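Local atomic coordinates of carbohydrate-binding protein (Flavonifractor plautii, PDB entry 6N1B), a protein that probably removes the acetyl group from the N-acetylgalactosamine of the human blood group A antigen, a step toward converting A to universal O type blood. Residues A121-N126 against M132-N137; R153-Y156 against H160-V163; L29-G34 against S328-Q333. One frame throughout, in Å; residues are numbered along the deposited sequence.

Interaction 1: A121-N126 against M132-N137. With CA (calcium ion), chain D.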
loop_
_atom_site.group_PDB
_atom_site.type_symbol
_atom_site.label_atom_id
_atom_site.label_comp_id
_atom_site.label_asym_id
_atom_site.label_seq_id
_atom_site.Cartn_x
_atom_site.Cartn_y
_atom_site.Cartn_z
ATOM N N ALA A 121 5.074 1.797 0.270
ATOM C CA ALA A 121 5.264 1.391 -1.105
ATOM C C ALA A 121 3.922 1.158 -1.817
ATOM O O ALA A 121 2.967 0.635 -1.285
ATOM C CB ALA A 121 6.126 0.191 -1.207
ATOM N N ASP A 122 3.929 1.415 -3.133
ATOM C CA ASP A 122 2.794 1.135 -4.056
ATOM C C ASP A 122 3.334 0.899 -5.436
ATOM O O ASP A 122 4.276 1.617 -5.837
ATOM C CB ASP A 122 1.819 2.340 -4.027
ATOM C CG ASP A 122 0.552 2.165 -4.853
ATOM O OD1 ASP A 122 -0.534 1.609 -4.360
ATOM O OD2 ASP A 122 0.630 2.543 -6.065
ATOM N N MET A 123 2.845 -0.138 -6.126
ATOM C CA MET A 123 3.442 -0.580 -7.400
ATOM C C MET A 123 2.340 -0.726 -8.441
ATOM O O MET A 123 1.236 -1.220 -8.191
ATOM C CB MET A 123 4.153 -1.897 -7.146
ATOM C CG MET A 123 4.852 -2.544 -8.339
ATOM S SD MET A 123 6.001 -3.820 -7.895
ATOM C CE MET A 123 4.880 -5.073 -7.329
ATOM N N VAL A 124 2.735 -0.309 -9.653
ATOM C CA VAL A 124 1.887 -0.364 -10.848
ATOM C C VAL A 124 2.543 -1.173 -11.958
ATOM O O VAL A 124 3.729 -1.019 -12.174
ATOM C CB VAL A 124 1.647 1.074 -11.335
ATOM C CG1 VAL A 124 0.611 1.146 -12.471
ATOM C CG2 VAL A 124 1.137 1.900 -10.261
ATOM N N TYR A 125 1.742 -1.966 -12.655
ATOM C CA TYR A 125 2.170 -2.550 -13.925
ATOM C C TYR A 125 1.936 -1.585 -15.064
ATOM O O TYR A 125 0.832 -1.059 -15.224
ATOM C CB TYR A 125 1.403 -3.837 -14.197
ATOM C CG TYR A 125 1.762 -4.468 -15.519
ATOM C CD1 TYR A 125 3.032 -4.932 -15.737
ATOM C CD2 TYR A 125 0.856 -4.530 -16.531
ATOM C CE1 TYR A 125 3.422 -5.502 -16.907
ATOM C CE2 TYR A 125 1.189 -5.132 -17.768
ATOM C CZ TYR A 125 2.470 -5.586 -17.981
ATOM O OH TYR A 125 2.808 -6.109 -19.227
ATOM N N ASN A 126 2.998 -1.286 -15.789
ATOM C CA ASN A 126 2.967 -0.403 -16.956
ATOM C C ASN A 126 2.936 -1.337 -18.220
ATOM O O ASN A 126 3.923 -1.939 -18.555
ATOM C CB ASN A 126 4.211 0.485 -16.974
ATOM C CG ASN A 126 4.151 1.509 -18.073
ATOM O OD1 ASN A 126 3.830 1.171 -19.199
ATOM N ND2 ASN A 126 4.607 2.752 -17.779
ATOM N N MET A 132 7.197 -3.127 -14.202
ATOM C CA MET A 132 6.664 -2.657 -12.926
ATOM C C MET A 132 7.343 -1.375 -12.496
ATOM O O MET A 132 8.537 -1.165 -12.646
ATOM C CB MET A 132 6.894 -3.734 -11.821
ATOM C CG MET A 132 6.110 -5.062 -12.047
ATOM S SD MET A 132 4.358 -4.870 -11.852
ATOM C CE MET A 132 3.909 -6.567 -12.245
ATOM N N MET A 133 6.474 -0.515 -11.876
ATOM C CA MET A 133 6.907 0.787 -11.346
ATOM C C MET A 133 6.596 0.782 -9.822
ATOM O O MET A 133 5.438 0.748 -9.478
ATOM C CB MET A 133 6.132 1.900 -12.038
ATOM C CG MET A 133 6.244 1.916 -13.560
ATOM S SD MET A 133 5.247 3.189 -14.364
ATOM C CE MET A 133 6.215 4.661 -14.032
ATOM N N ALA A 134 7.677 0.707 -9.019
ATOM C CA ALA A 134 7.502 0.609 -7.596
ATOM C C ALA A 134 7.849 2.005 -6.946
ATOM O O ALA A 134 9.004 2.473 -7.058
ATOM C CB ALA A 134 8.448 -0.452 -7.010
ATOM N N TYR A 135 6.834 2.606 -6.336
ATOM C CA TYR A 135 6.961 3.907 -5.667
ATOM C C TYR A 135 7.077 3.709 -4.170
ATOM O O TYR A 135 6.531 2.735 -3.617
ATOM C CB TYR A 135 5.695 4.726 -5.952
ATOM C CG TYR A 135 5.495 5.093 -7.418
ATOM C CD1 TYR A 135 4.805 4.254 -8.279
ATOM C CD2 TYR A 135 5.904 6.313 -7.919
ATOM C CE1 TYR A 135 4.605 4.621 -9.588
ATOM C CE2 TYR A 135 5.701 6.704 -9.229
ATOM C CZ TYR A 135 4.983 5.847 -10.050
ATOM O OH TYR A 135 4.742 6.176 -11.363
ATOM N N TRP A 136 7.684 4.658 -3.490
ATOM C CA TRP A 136 7.639 4.682 -2.006
ATOM C C TRP A 136 7.915 6.120 -1.558
ATOM O O TRP A 136 8.216 7.000 -2.356
ATOM C CB TRP A 136 8.614 3.692 -1.368
ATOM C CG TRP A 136 10.052 4.073 -1.508
ATOM C CD1 TRP A 136 10.818 4.748 -0.574
ATOM C CD2 TRP A 136 10.918 3.839 -2.616
ATOM N NE1 TRP A 136 12.084 4.994 -1.041
ATOM C CE2 TRP A 136 12.173 4.404 -2.285
ATOM C CE3 TRP A 136 10.775 3.249 -3.864
ATOM C CZ2 TRP A 136 13.220 4.405 -3.148
ATOM C CZ3 TRP A 136 11.870 3.228 -4.722
ATOM C CH2 TRP A 136 13.081 3.778 -4.372
ATOM N N ASN A 137 7.803 6.317 -0.240
ATOM C CA ASN A 137 8.039 7.618 0.401
ATOM C C ASN A 137 9.292 7.565 1.215
ATOM O O ASN A 137 9.457 6.623 2.008
ATOM C CB ASN A 137 6.809 7.977 1.221
ATOM C CG ASN A 137 6.876 9.341 1.793
ATOM O OD1 ASN A 137 7.770 9.581 2.640
ATOM N ND2 ASN A 137 5.961 10.254 1.424
HETATM CA CA CA D . -1.847 -0.140 -5.444
HETATM O O HOH W 1 -0.612 0.589 -7.424
HETATM O O HOH W 2 -1.247 -2.300 -7.078
HETATM O O HOH W 3 -3.572 -1.723 -5.553
HETATM O O HOH W 4 -3.038 1.537 -6.679
#
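Met123 and Met132 meet on one face of an antiparallel beta hairpin, strands 116-126 and 131-140, which begins a four-stranded blade of what is consistent with a five-bladed beta-propeller. The sulfur of Met123 lies 4.0 Å from Met132 CB, while the chain of Met132, bent at chi2 (-69°), carries its own sulfur across to Tyr125, its partner on the facing strand. There the two side chains cross at about a right angle: Met132 SD comes at the edge of the phenol ring, 5.4 Å from its centroid, a Met-aromatic contact. Flexible, polarisable thioethers suit this face, which also packs against Val58 of strand 52-60 and Trp70 of strand 67-75. The other face belongs to Asp122, Val124, Met133 and Tyr135. Asp122 is a hydrogen-bonded partner of Tyr135, and its carbonyl oxygen also lies in the plane of that ring, at its edge, while the phenol hydroxyl is bound by Gly246 O. With CG anti to the backbone N (chi1 -176°), the carboxylate leaves the sheet and Asp122 OD1 binds the calcium ion at 2.4 Å, in a shell that also takes in Asp56, Asp274 and four waters. Arg336 and Thr208 also bond OD1 and Ile209 N bonds OD2, which holds the carboxylate in orientation. At the turn end, Asn126 OD1 is taken by Tyr129 N, and Asn126 ND2 points a weak but nearly straight bond (169°) at Met133 SD, 3.5 Å away.

Interaction 2: R153-Y156 against H160-V163; sequences RISY and HWGV
Arg153 lies along the backbone of Trp161 and Gly162, and its length is used almost atom by atom. Arg153 CB starts beside the peptide link, 3.7 Å from Gly162 N. CG then passes Gly162 CA at 4.0 Å, and CD comes 3.6 Å from Trp161 O. From CG to NE the chain is fully extended, which delivers the guanidinium beyond the carbonyl. NH1 bends back and donates to Trp161 O at 2.9 Å, with that oxygen lying in the guanidinium plane, the position that suits the N-H. NH2 turns outward to a salt bridge with Glu108 and a bond to Gly188 O.

A single antiparallel hydrogen-bonded bridge, Ile154 with Gly162, joins the end of strand 148-155 to the loop that follows, and its two amides and two carbonyls pair reciprocally. The bond Ile154 N to Gly162 O is nearly straight (170°) and reaches the oxygen on a lone pair. Gly162 suits its place through its backbone (phi -180°, psi -138°), a region that glycine occupies more readily than other residues. Ser155, on the same side as Arg153, has two tasks. Its CB sits over the centre of the Trp161 six-membered ring, 3.4 Å from the centroid, a CH-pi contact in which the small serine lets the strand lie close to the indole. Its OG donates to His160 O at 2.8 Å from above the carbonyl plane and is also hydrogen-bonded to Gly158 N. Trp161 NE1 closes on Gly158 O.

The chemistry implies a turn fixed chiefly by hydrogen bonds to main-chain atoms, with Ser155 CB packed on the indole face and the arginine charge answered by Glu108.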
loop_
_atom_site.group_PDB
_atom_site.type_symbol
_atom_site.label_atom_id
_atom_site.label_comp_id
_atom_site.label_asym_id
_atom_site.label_seq_id
_atom_site.Cartn_x
_atom_site.Cartn_y
_atom_site.Cartn_z
ATOM N N ARG A 153 11.474 3.071 -8.359
ATOM C CA ARG A 153 12.390 2.116 -9.052
ATOM C C ARG A 153 11.506 1.292 -9.983
ATOM O O ARG A 153 10.405 0.887 -9.641
ATOM C CB ARG A 153 13.078 1.167 -8.040
ATOM C CG ARG A 153 14.247 1.847 -7.288
ATOM C CD ARG A 153 14.825 0.933 -6.200
ATOM N NE ARG A 153 15.946 1.566 -5.510
ATOM C CZ ARG A 153 17.243 1.404 -5.783
ATOM N NH1 ARG A 153 17.648 0.591 -6.735
ATOM N NH2 ARG A 153 18.156 2.072 -5.058
ATOM N N ILE A 154 12.068 1.001 -11.186
ATOM C CA ILE A 154 11.349 0.266 -12.239
ATOM C C ILE A 154 12.075 -1.063 -12.496
ATOM O O ILE A 154 13.328 -1.155 -12.333
ATOM C CB ILE A 154 11.345 1.136 -13.519
ATOM C CG1 ILE A 154 10.495 2.388 -13.303
ATOM C CG2 ILE A 154 10.905 0.378 -14.781
ATOM C CD1 ILE A 154 10.685 3.502 -14.301
ATOM N N SER A 155 11.288 -2.092 -12.880
ATOM C CA SER A 155 11.918 -3.352 -13.235
ATOM C C SER A 155 11.267 -3.914 -14.498
ATOM O O SER A 155 10.023 -3.875 -14.645
ATOM C CB SER A 155 11.746 -4.375 -12.099
ATOM O OG SER A 155 12.389 -5.632 -12.367
ATOM N N TYR A 156 12.133 -4.488 -15.356
ATOM C CA TYR A 156 11.738 -5.277 -16.478
ATOM C C TYR A 156 11.661 -6.803 -16.222
ATOM O O TYR A 156 10.871 -7.505 -16.911
ATOM C CB TYR A 156 12.615 -5.010 -17.678
ATOM C CG TYR A 156 12.668 -3.611 -18.174
ATOM C CD1 TYR A 156 11.545 -3.078 -18.867
ATOM C CD2 TYR A 156 13.734 -2.783 -18.040
ATOM C CE1 TYR A 156 11.614 -1.803 -19.442
ATOM C CE2 TYR A 156 13.824 -1.494 -18.614
ATOM C CZ TYR A 156 12.739 -1.016 -19.336
ATOM O OH TYR A 156 12.781 0.221 -19.923
ATOM N N HIS A 160 15.882 -7.065 -10.919
ATOM C CA HIS A 160 16.630 -5.841 -10.803
ATOM C C HIS A 160 15.674 -4.630 -10.887
ATOM O O HIS A 160 14.902 -4.557 -11.851
ATOM C CB HIS A 160 17.664 -5.786 -11.943
ATOM C CG HIS A 160 18.559 -6.952 -11.930
ATOM N ND1 HIS A 160 18.356 -7.994 -12.808
ATOM C CD2 HIS A 160 19.613 -7.232 -11.192
ATOM C CE1 HIS A 160 19.309 -8.903 -12.615
ATOM N NE2 HIS A 160 20.048 -8.504 -11.580
ATOM N N TRP A 161 15.766 -3.760 -9.866
ATOM C CA TRP A 161 14.833 -2.668 -9.721
ATOM C C TRP A 161 15.619 -1.354 -9.602
ATOM O O TRP A 161 16.434 -1.214 -8.674
ATOM C CB TRP A 161 14.046 -2.880 -8.370
ATOM C CG TRP A 161 13.181 -4.118 -8.470
ATOM C CD1 TRP A 161 13.572 -5.446 -8.334
ATOM C CD2 TRP A 161 11.763 -4.136 -8.700
ATOM N NE1 TRP A 161 12.481 -6.255 -8.543
ATOM C CE2 TRP A 161 11.334 -5.509 -8.775
ATOM C CE3 TRP A 161 10.781 -3.150 -8.957
ATOM C CZ2 TRP A 161 10.032 -5.886 -9.119
ATOM C CZ3 TRP A 161 9.519 -3.530 -9.243
ATOM C CH2 TRP A 161 9.117 -4.914 -9.332
ATOM N N GLY A 162 15.361 -0.431 -10.543
ATOM C CA GLY A 162 16.168 0.771 -10.576
ATOM C C GLY A 162 15.751 1.720 -11.688
ATOM O O GLY A 162 14.576 1.987 -11.919
ATOM N N VAL A 163 16.762 2.261 -12.322
ATOM C CA VAL A 163 16.575 3.294 -13.336
ATOM C C VAL A 163 16.796 2.710 -14.733
ATOM O O VAL A 163 17.905 2.189 -14.996
ATOM C CB VAL A 163 17.575 4.464 -13.092
ATOM C CG1 VAL A 163 17.351 5.580 -14.141
ATOM C CG2 VAL A 163 17.319 5.022 -11.687
HETATM O O HOH W 5 14.859 -4.891 -14.724
#

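Interaction 3: L29-G34 against S328-Q333; sequences LNKAPG and SWDDFQ. With GOL (glycerol), chain I.
Lys31 and Asp330 come at each other from opposite directions and form a salt bridge, Lys31 NZ to Asp330 OD2 at 2.7 Å. The ammonium meets that oxygen from above the carboxylate plane, 37° out of it. A lysine suits the place because its chain, extended beyond CG, spans the gap between the two segments. A glycerol molecule, probably from the crystallisation liquor, lies between the segments. Its O3 donates to Asp330 OD1 at 2.7 Å, and its O1 accepts from Trp329 NE1 at 2.9 Å, lying in the plane of the indole at its edge. Lys31 CB rests against glycerol C1, 3.7 Å off. OD1 of Asp330 thus takes the glycerol, while OD2 takes Lys31 and the hydroxyl of Tyr356.

Strand 30-31 is the outermost strand of the sheet that runs through 385-395 and 351-361 to 333-342, so an N-terminal strand completes a blade made of C-terminal ones. This is the closure usual in beta-propellers, and the contact ties the C-terminal end of strand 30-31 and the residues just after it to the loop leading into 333-342.

Farther out, a type I beta turn from Ser328 to Asp331, closed by Asp331 N to Ser328 O at 3.1 Å, holds Trp329 and Asp330. With Trp329 CG between the backbone N and the carbonyl carbon (chi1 69°), the indole has Asp330 CB over the centre of one face. Asp331 OD2 braces the turn through Gly327 N and Lys361. Tyr35 meets the Trp329 ring edge-to-face. Gly34 O lies 3.0 Å from Trp329 NE1; the residue has a positive phi (67°), which glycine adopts easily. Lys31 NZ has a second partner in Ser322 O.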
loop_
_atom_site.group_PDB
_atom_site.type_symbol
_atom_site.label_atom_id
_atom_site.label_comp_id
_atom_site.label_asym_id
_atom_site.label_seq_id
_atom_site.Cartn_x
_atom_site.Cartn_y
_atom_site.Cartn_z
ATOM N N LEU A 29 -16.139 -8.106 4.984
ATOM C CA LEU A 29 -15.153 -9.032 4.439
ATOM C C LEU A 29 -14.959 -10.174 5.392
ATOM O O LEU A 29 -15.028 -9.998 6.580
ATOM C CB LEU A 29 -13.815 -8.312 4.171
ATOM C CG LEU A 29 -13.784 -7.171 3.181
ATOM C CD1 LEU A 29 -12.426 -6.457 3.211
ATOM C CD2 LEU A 29 -14.153 -7.576 1.779
ATOM N N ASN A 30 -14.635 -11.358 4.821
ATOM C CA ASN A 30 -14.318 -12.532 5.634
ATOM C C ASN A 30 -12.826 -12.667 5.750
ATOM O O ASN A 30 -12.142 -12.890 4.723
ATOM C CB ASN A 30 -14.920 -13.737 4.911
ATOM C CG ASN A 30 -16.458 -13.664 4.875
ATOM O OD1 ASN A 30 -17.000 -13.832 3.712
ATOM N ND2 ASN A 30 -17.048 -13.398 5.936
ATOM N N LYS A 31 -12.290 -12.502 6.948
ATOM C CA LYS A 31 -10.822 -12.633 7.167
ATOM C C LYS A 31 -10.427 -14.102 7.075
ATOM O O LYS A 31 -11.087 -14.989 7.624
ATOM C CB LYS A 31 -10.516 -12.108 8.570
ATOM C CG LYS A 31 -10.723 -10.618 8.740
ATOM C CD LYS A 31 -10.576 -10.239 10.247
ATOM C CE LYS A 31 -10.637 -8.784 10.506
ATOM N NZ LYS A 31 -10.384 -8.465 11.930
ATOM N N ALA A 32 -9.330 -14.310 6.349
ATOM C CA ALA A 32 -8.739 -15.634 6.299
ATOM C C ALA A 32 -8.066 -15.897 7.632
ATOM O O ALA A 32 -7.478 -15.033 8.224
ATOM C CB ALA A 32 -7.720 -15.770 5.183
ATOM N N PRO A 33 -8.106 -17.160 8.127
ATOM C CA PRO A 33 -7.381 -17.484 9.365
ATOM C C PRO A 33 -5.879 -17.227 9.249
ATOM O O PRO A 33 -5.338 -17.385 8.136
ATOM C CB PRO A 33 -7.640 -18.999 9.517
ATOM C CG PRO A 33 -8.654 -19.383 8.561
ATOM C CD PRO A 33 -8.796 -18.307 7.501
ATOM N N GLY A 34 -5.278 -16.859 10.358
ATOM C CA GLY A 34 -3.817 -16.634 10.366
ATOM C C GLY A 34 -3.460 -15.395 9.498
ATOM O O GLY A 34 -4.284 -14.460 9.425
ATOM N N SER A 328 -5.909 -11.170 19.272
ATOM C CA SER A 328 -5.706 -11.572 17.853
ATOM C C SER A 328 -4.548 -10.777 17.285
ATOM O O SER A 328 -4.225 -9.647 17.732
ATOM C CB SER A 328 -6.956 -11.339 17.056
ATOM O OG SER A 328 -7.892 -12.303 17.478
ATOM N N TRP A 329 -3.965 -11.271 16.184
ATOM C CA TRP A 329 -2.812 -10.597 15.555
ATOM C C TRP A 329 -3.198 -9.218 14.976
ATOM O O TRP A 329 -2.294 -8.405 14.732
ATOM C CB TRP A 329 -2.187 -11.479 14.461
ATOM C CG TRP A 329 -3.021 -11.671 13.244
ATOM C CD1 TRP A 329 -3.976 -12.671 12.974
ATOM C CD2 TRP A 329 -3.037 -10.826 12.072
ATOM N NE1 TRP A 329 -4.519 -12.531 11.736
ATOM C CE2 TRP A 329 -3.993 -11.393 11.190
ATOM C CE3 TRP A 329 -2.319 -9.704 11.654
ATOM C CZ2 TRP A 329 -4.268 -10.841 9.944
ATOM C CZ3 TRP A 329 -2.542 -9.169 10.429
ATOM C CH2 TRP A 329 -3.524 -9.724 9.579
ATOM N N ASP A 330 -4.498 -8.981 14.767
ATOM C CA ASP A 330 -4.993 -7.715 14.197
ATOM C C ASP A 330 -5.817 -6.952 15.234
ATOM O O ASP A 330 -6.714 -6.204 14.810
ATOM C CB ASP A 330 -5.712 -7.970 12.903
ATOM C CG ASP A 330 -6.929 -8.837 13.018
ATOM O OD1 ASP A 330 -7.265 -9.351 14.140
ATOM O OD2 ASP A 330 -7.699 -8.967 12.037
ATOM N N ASP A 331 -5.542 -7.068 16.541
ATOM C CA ASP A 331 -6.409 -6.476 17.552
ATOM C C ASP A 331 -6.147 -5.012 17.880
ATOM O O ASP A 331 -6.991 -4.442 18.618
ATOM C CB ASP A 331 -6.401 -7.284 18.847
ATOM C CG ASP A 331 -5.101 -7.122 19.599
ATOM O OD1 ASP A 331 -4.091 -6.577 19.168
ATOM O OD2 ASP A 331 -5.148 -7.665 20.837
ATOM N N PHE A 332 -5.084 -4.390 17.353
ATOM C CA PHE A 332 -4.827 -2.961 17.629
ATOM C C PHE A 332 -5.462 -2.048 16.632
ATOM O O PHE A 332 -6.150 -1.056 16.981
ATOM C CB PHE A 332 -3.372 -2.654 17.828
ATOM C CG PHE A 332 -3.083 -1.182 18.153
ATOM C CD1 PHE A 332 -3.545 -0.629 19.314
ATOM C CD2 PHE A 332 -2.460 -0.389 17.238
ATOM C CE1 PHE A 332 -3.382 0.715 19.557
ATOM C CE2 PHE A 332 -2.319 0.995 17.510
ATOM C CZ PHE A 332 -2.728 1.497 18.676
ATOM N N GLN A 333 -5.147 -2.267 15.365
ATOM C CA GLN A 333 -5.660 -1.427 14.278
ATOM C C GLN A 333 -5.557 -2.194 12.981
ATOM O O GLN A 333 -4.643 -3.058 12.880
ATOM C CB GLN A 333 -4.908 -0.101 14.196
ATOM C CG GLN A 333 -3.573 -0.148 13.543
ATOM C CD GLN A 333 -2.717 1.061 13.802
ATOM O OE1 GLN A 333 -3.229 2.295 13.553
ATOM N NE2 GLN A 333 -1.538 0.900 14.201
HETATM C C1 GOL I . -7.950 -13.429 10.847
HETATM O O1 GOL I . -6.804 -14.150 11.018
HETATM C C2 GOL I . -8.549 -13.335 12.210
HETATM O O2 GOL I . -8.499 -14.409 13.132
HETATM C C3 GOL I . -7.840 -12.278 12.891
HETATM O O3 GOL I . -8.704 -11.654 13.880
#

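Near the N terminus, segment 29-34 meets 328-333 only after nearly 300 residues, so interaction 3 closes a loop that takes in most of the probable propeller. Interactions 1 and 2 both fall within that span, in series and without crossing: 121-126 pairs with 132-137 across a short turn, and 153-156 with 160-163 soon after. The two adjoin in one sheet, strands 131-140 and 148-155 being joined by backbone hydrogen bonds between Ala134 and Arg153 and between Met132 and Ser155, while the Trp161 ring packs on Met132. Interaction 3 stands apart, its centre about 26 Å from that of interaction 1, and joins the end of the N-terminal strand to the loop before 333-342.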